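Local coordinates for orotidine 5'-phosphate decarboxylase (PDB 3V75), which probably catalyses the decarboxylation of orotidine 5'-phosphate to UMP, the last step of de novo UMP biosynthesis, at residues G237-P242 against G259-N264; V43-H48 against R66-V71. One frame throughout, in Å; residues are numbered along the deposited sequence.

Both contacts belong to the eight-stranded parallel barrel of the TIM fold, on opposite sides of the chain's centre; their own centres lie 24 Å apart and their nearest atoms about 8 Å, without touching. Contact 1 joins the beginning of strand 239-241 to the turn that leads into the last strand, 265-269, and lies away from the predicted active site. Contact 2 sets the end of the first strand, 42-45, and the loop after it against helix 61-75. Contact 2 comes closer to the predicted active site: the side chain of Asp46 is about 9 Å from that of Lys119, the predicted proton donor.

Contact 1 (G237-P242 against G259-N264); sequences GPLLAP and GAAVRN
Leu239 and Asn264 are joined through their backbones where the chain enters strand 239-241. The N-H of Leu239 donates to Asn264 O over 2.9 Å, with 157° at the hydrogen, and reaches the oxygen from a direction tilted 34° out of the carbonyl plane. The same oxygen receives a CA-H...O contact from Pro238, whose CA is 3.2 Å from Asn264 O. Residues 260-264 form a 3-10 turn in which Asn264 N bonds to Ala261 O; it delivers the chain to strand 265-269. Pairing then continues beyond the two segments, Leu239 and Ala241 both forming backbone hydrogen bonds with Val266, which pairs strands 239-241 and 265-269 in parallel.

Among the side chains, Asn264 leans on Gly237: its CB lies 3.6 Å from Gly237 O. With CG anti to its own carbonyl carbon (chi1 -67°), the Asn264 amide comes alongside the Gly237 carbonyl, and a water bridges the two, donating to Gly237 O at 2.8 Å and accepting from Asn264 ND2 at 3.0 Å. Leu239 supplies the apolar part. Its CD1 branch meets the methyl of Ala261, CD1 to CB 3.9 Å, and Leu233 touches both residues. Within 259-264 itself, Arg263 folds back and NH1 donates to Ala260 O at 2.7 Å.

Two carbonyls thus carry the polar side of the contact: Asn264 O takes a backbone N-H and a CA-H, while Gly237 O is served through water. Because the water spans a backbone oxygen and a side-chain amide, it probably helps to fix the rotation of the Asn264 amide, with its nitrogen facing the water. The direct bond to Leu239 fixes the last residue of the turn beside the start of strand 239-241.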
loop_
_atom_site.group_PDB
_atom_site.type_symbol
_atom_site.label_atom_id
_atom_site.label_comp_id
_atom_site.label_asym_id
_atom_site.label_seq_id
_atom_site.Cartn_x
_atom_site.Cartn_y
_atom_site.Cartn_z
ATOM N N GLY A 237 -4.460 14.021 18.019
ATOM C CA GLY A 237 -3.646 13.923 16.816
ATOM C C GLY A 237 -4.407 14.466 15.627
ATOM O O GLY A 237 -5.625 14.710 15.712
ATOM N N PRO A 238 -3.695 14.707 14.536
ATOM C CA PRO A 238 -4.313 15.386 13.386
ATOM C C PRO A 238 -5.293 14.459 12.658
ATOM O O PRO A 238 -5.112 13.208 12.629
ATOM C CB PRO A 238 -3.122 15.731 12.493
ATOM C CG PRO A 238 -2.048 14.695 12.863
ATOM C CD PRO A 238 -2.255 14.443 14.353
ATOM N N LEU A 239 -6.325 15.049 12.044
ATOM C CA LEU A 239 -7.312 14.261 11.306
ATOM C C LEU A 239 -7.215 14.699 9.847
ATOM O O LEU A 239 -7.633 15.819 9.508
ATOM C CB LEU A 239 -8.711 14.555 11.850
ATOM C CG LEU A 239 -8.898 14.336 13.357
ATOM C CD1 LEU A 239 -10.281 14.819 13.779
ATOM C CD2 LEU A 239 -8.747 12.836 13.691
ATOM N N LEU A 240 -6.638 13.867 8.995
ATOM C CA LEU A 240 -6.508 14.225 7.588
ATOM C C LEU A 240 -7.866 14.003 6.964
ATOM O O LEU A 240 -8.417 12.882 7.007
ATOM C CB LEU A 240 -5.463 13.354 6.915
ATOM C CG LEU A 240 -5.303 13.478 5.407
ATOM C CD1 LEU A 240 -4.780 14.882 5.056
ATOM C CD2 LEU A 240 -4.347 12.383 4.903
ATOM N N ALA A 241 -8.436 15.070 6.404
ATOM C CA ALA A 241 -9.816 15.009 5.950
ATOM C C ALA A 241 -9.885 15.250 4.461
ATOM O O ALA A 241 -9.960 16.397 4.025
ATOM C CB ALA A 241 -10.676 16.019 6.708
ATOM N N PRO A 242 -9.892 14.184 3.666
ATOM C CA PRO A 242 -10.119 14.381 2.233
ATOM C C PRO A 242 -11.587 14.793 1.941
ATOM O O PRO A 242 -12.548 14.556 2.764
ATOM C CB PRO A 242 -9.785 13.017 1.619
ATOM C CG PRO A 242 -9.792 12.041 2.753
ATOM C CD PRO A 242 -9.737 12.778 4.054
ATOM N N GLY A 259 -16.989 18.946 14.928
ATOM C CA GLY A 259 -17.130 19.354 16.327
ATOM C C GLY A 259 -15.875 20.037 16.861
ATOM O O GLY A 259 -15.118 20.662 16.099
ATOM N N ALA A 260 -15.609 19.853 18.158
ATOM C CA ALA A 260 -14.442 20.459 18.792
ATOM C C ALA A 260 -13.143 19.987 18.142
ATOM O O ALA A 260 -12.149 20.723 18.091
ATOM C CB ALA A 260 -14.423 20.161 20.273
ATOM N N ALA A 261 -13.157 18.774 17.584
ATOM C CA ALA A 261 -11.965 18.267 16.939
ATOM C C ALA A 261 -11.584 18.987 15.640
ATOM O O ALA A 261 -10.526 18.697 15.051
ATOM C CB ALA A 261 -12.099 16.770 16.669
ATOM N N VAL A 262 -12.414 19.932 15.169
ATOM C CA VAL A 262 -12.087 20.618 13.917
ATOM C C VAL A 262 -10.741 21.342 13.994
ATOM O O VAL A 262 -10.090 21.547 12.974
ATOM C CB VAL A 262 -13.222 21.628 13.490
ATOM C CG1 VAL A 262 -13.221 22.869 14.398
ATOM C CG2 VAL A 262 -13.086 21.971 12.014
ATOM N N ARG A 263 -10.319 21.711 15.211
ATOM C CA ARG A 263 -9.055 22.396 15.376
ATOM C C ARG A 263 -7.867 21.507 15.013
ATOM O O ARG A 263 -6.774 22.018 14.728
ATOM C CB ARG A 263 -8.905 22.863 16.832
ATOM C CG ARG A 263 -8.885 21.710 17.878
ATOM C CD ARG A 263 -8.766 22.297 19.358
ATOM N NE ARG A 263 -8.508 21.305 20.439
ATOM C CZ ARG A 263 -9.234 20.203 20.676
ATOM N NH1 ARG A 263 -10.232 19.863 19.863
ATOM N NH2 ARG A 263 -8.945 19.389 21.702
ATOM N N ASN A 264 -8.088 20.184 15.017
ATOM C CA ASN A 264 -7.037 19.217 14.680
ATOM C C ASN A 264 -7.149 18.667 13.264
ATOM O O ASN A 264 -6.380 17.788 12.881
ATOM C CB ASN A 264 -7.080 18.041 15.679
ATOM C CG ASN A 264 -6.692 18.463 17.083
ATOM O OD1 ASN A 264 -6.147 19.561 17.287
ATOM N ND2 ASN A 264 -6.928 17.581 18.065
HETATM O O HOH W 1 -7.982 14.912 17.210
#

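Contact 2 (V43-H48 against R66-V71)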
loop_
_atom_site.group_PDB
_atom_site.type_symbol
_atom_site.label_atom_id
_atom_site.label_comp_id
_atom_site.label_asym_id
_atom_site.label_seq_id
_atom_site.Cartn_x
_atom_site.Cartn_y
_atom_site.Cartn_z
ATOM N N VAL A 43 -2.911 20.744 0.298
ATOM C CA VAL A 43 -3.270 20.675 -1.120
ATOM C C VAL A 43 -2.750 19.376 -1.689
ATOM O O VAL A 43 -1.552 19.062 -1.550
ATOM C CB VAL A 43 -2.711 21.890 -1.912
ATOM C CG1 VAL A 43 -2.986 21.724 -3.415
ATOM C CG2 VAL A 43 -3.324 23.190 -1.397
ATOM N N GLY A 44 -3.614 18.597 -2.322
ATOM C CA GLY A 44 -3.170 17.355 -2.938
ATOM C C GLY A 44 -2.247 17.646 -4.107
ATOM O O GLY A 44 -2.366 18.680 -4.794
ATOM N N ILE A 45 -1.298 16.747 -4.365
ATOM C CA ILE A 45 -0.574 16.810 -5.634
ATOM C C ILE A 45 -1.010 15.536 -6.353
ATOM O O ILE A 45 -0.512 14.415 -6.062
ATOM C CB ILE A 45 0.944 16.867 -5.454
ATOM C CG1 ILE A 45 1.330 18.006 -4.511
ATOM C CG2 ILE A 45 1.646 17.022 -6.815
ATOM C CD1 ILE A 45 2.866 18.196 -4.318
ATOM N N ASP A 46 -1.978 15.697 -7.266
ATOM C CA ASP A 46 -2.750 14.588 -7.810
ATOM C C ASP A 46 -2.706 14.577 -9.335
ATOM O O ASP A 46 -3.692 14.952 -9.990
ATOM C CB ASP A 46 -4.221 14.721 -7.369
ATOM C CG ASP A 46 -4.384 14.590 -5.890
ATOM O OD1 ASP A 46 -3.766 13.697 -5.289
ATOM O OD2 ASP A 46 -5.111 15.405 -5.284
ATOM N N PRO A 47 -1.561 14.203 -9.923
ATOM C CA PRO A 47 -1.412 14.298 -11.383
ATOM C C PRO A 47 -2.053 13.092 -12.074
ATOM O O PRO A 47 -1.365 12.325 -12.779
ATOM C CB PRO A 47 0.115 14.301 -11.595
ATOM C CG PRO A 47 0.624 13.506 -10.374
ATOM C CD PRO A 47 -0.289 13.936 -9.234
ATOM N N HIS A 48 -3.351 12.896 -11.877
ATOM C CA HIS A 48 -4.044 11.862 -12.651
ATOM C C HIS A 48 -4.297 12.322 -14.073
ATOM O O HIS A 48 -4.213 13.523 -14.390
ATOM C CB HIS A 48 -5.340 11.380 -11.979
ATOM C CG HIS A 48 -6.228 12.466 -11.471
ATOM N ND1 HIS A 48 -6.946 13.306 -12.306
ATOM C CD2 HIS A 48 -6.562 12.817 -10.202
ATOM C CE1 HIS A 48 -7.676 14.129 -11.571
ATOM N NE2 HIS A 48 -7.453 13.862 -10.290
ATOM N N ARG A 66 5.831 18.238 -15.413
ATOM C CA ARG A 66 5.485 19.659 -15.556
ATOM C C ARG A 66 4.396 20.070 -14.550
ATOM O O ARG A 66 4.458 21.153 -13.938
ATOM C CB ARG A 66 5.008 19.919 -16.982
ATOM C CG ARG A 66 4.637 21.374 -17.235
ATOM C CD ARG A 66 5.871 22.266 -17.083
ATOM N NE ARG A 66 5.932 22.952 -15.777
ATOM C CZ ARG A 66 6.886 23.832 -15.439
ATOM N NH1 ARG A 66 7.851 24.121 -16.315
ATOM N NH2 ARG A 66 6.863 24.481 -14.262
ATOM N N PHE A 67 3.406 19.201 -14.386
ATOM C CA PHE A 67 2.316 19.431 -13.428
ATOM C C PHE A 67 2.904 19.594 -12.019
ATOM O O PHE A 67 2.607 20.559 -11.293
ATOM C CB PHE A 67 1.380 18.226 -13.462
ATOM C CG PHE A 67 0.231 18.292 -12.499
ATOM C CD1 PHE A 67 0.376 17.880 -11.178
ATOM C CD2 PHE A 67 -1.027 18.724 -12.921
ATOM C CE1 PHE A 67 -0.689 17.917 -10.294
ATOM C CE2 PHE A 67 -2.125 18.749 -12.031
ATOM C CZ PHE A 67 -1.945 18.353 -10.711
ATOM N N SER A 68 3.698 18.610 -11.609
ATOM C CA SER A 68 4.235 18.582 -10.254
ATOM C C SER A 68 5.133 19.796 -9.976
ATOM O O SER A 68 5.043 20.442 -8.910
ATOM C CB SER A 68 4.990 17.257 -10.066
ATOM O OG SER A 68 4.070 16.183 -10.179
ATOM N N ARG A 69 5.969 20.128 -10.942
ATOM C CA ARG A 69 6.846 21.263 -10.795
ATOM C C ARG A 69 6.048 22.558 -10.631
ATOM O O ARG A 69 6.389 23.404 -9.796
ATOM C CB ARG A 69 7.768 21.345 -12.019
ATOM C CG ARG A 69 8.653 22.540 -11.987
ATOM C CD ARG A 69 9.646 22.497 -13.148
ATOM N NE ARG A 69 10.303 23.795 -13.199
ATOM C CZ ARG A 69 11.332 24.068 -13.985
ATOM N NH1 ARG A 69 11.809 23.101 -14.777
ATOM N NH2 ARG A 69 11.866 25.298 -13.961
ATOM N N THR A 70 5.001 22.725 -11.429
ATOM C CA THR A 70 4.210 23.948 -11.370
ATOM C C THR A 70 3.485 24.053 -10.036
ATOM O O THR A 70 3.399 25.151 -9.457
ATOM C CB THR A 70 3.191 23.975 -12.525
ATOM O OG1 THR A 70 3.915 24.160 -13.737
ATOM C CG2 THR A 70 2.157 25.095 -12.332
ATOM N N VAL A 71 2.955 22.928 -9.542
ATOM C CA VAL A 71 2.247 22.960 -8.265
ATOM C C VAL A 71 3.164 23.442 -7.166
ATOM O O VAL A 71 2.789 24.330 -6.397
ATOM C CB VAL A 71 1.599 21.607 -7.883
ATOM C CG1 VAL A 71 1.027 21.672 -6.448
ATOM C CG2 VAL A 71 0.495 21.251 -8.907
#
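Phe67 reaches from helix 61-75 to Pro47, its CG anti to the backbone N (chi1 178°) and the ring thereby carried off the helix toward the end of strand 42-45. Beyond CB, CG comes within 4.1 Å of Pro47 CB, and CD1 packs tighter on that atom at 3.6 Å. CE1 lies 3.8 Å from both N and CA of Pro47 and has Ile45 CG2 beside it, near the ring plane at the edge. CZ, the tip, comes within 3.9 Å of Asp46 O. Pro47 CA stands over one face in a CH-pi contact, 4.1 Å from the centroid and 19° off the normal. Trp55 also meets the ring, its plane inclined to that of Phe67.

This is the first beta-alpha unit of the TIM barrel: helix 61-75 packs outside strand 42-45, and helical residues 66-71 run nearly antiparallel to strand residues 43-45 (154°), axes 10.0 Å apart at closest approach. An alanine in place of Phe67 would probably open a gap beneath Pro47 and leave Trp55 and Ile45 CG2 without their aromatic neighbour. One turn on, Val71 CG1 meets Ile45 CG1 at 4.2 Å, the two side chains sliding past each other in opposite directions. Asp46 points away from the helix, and its OD2 is hydrogen-bonded to Ser270 OG.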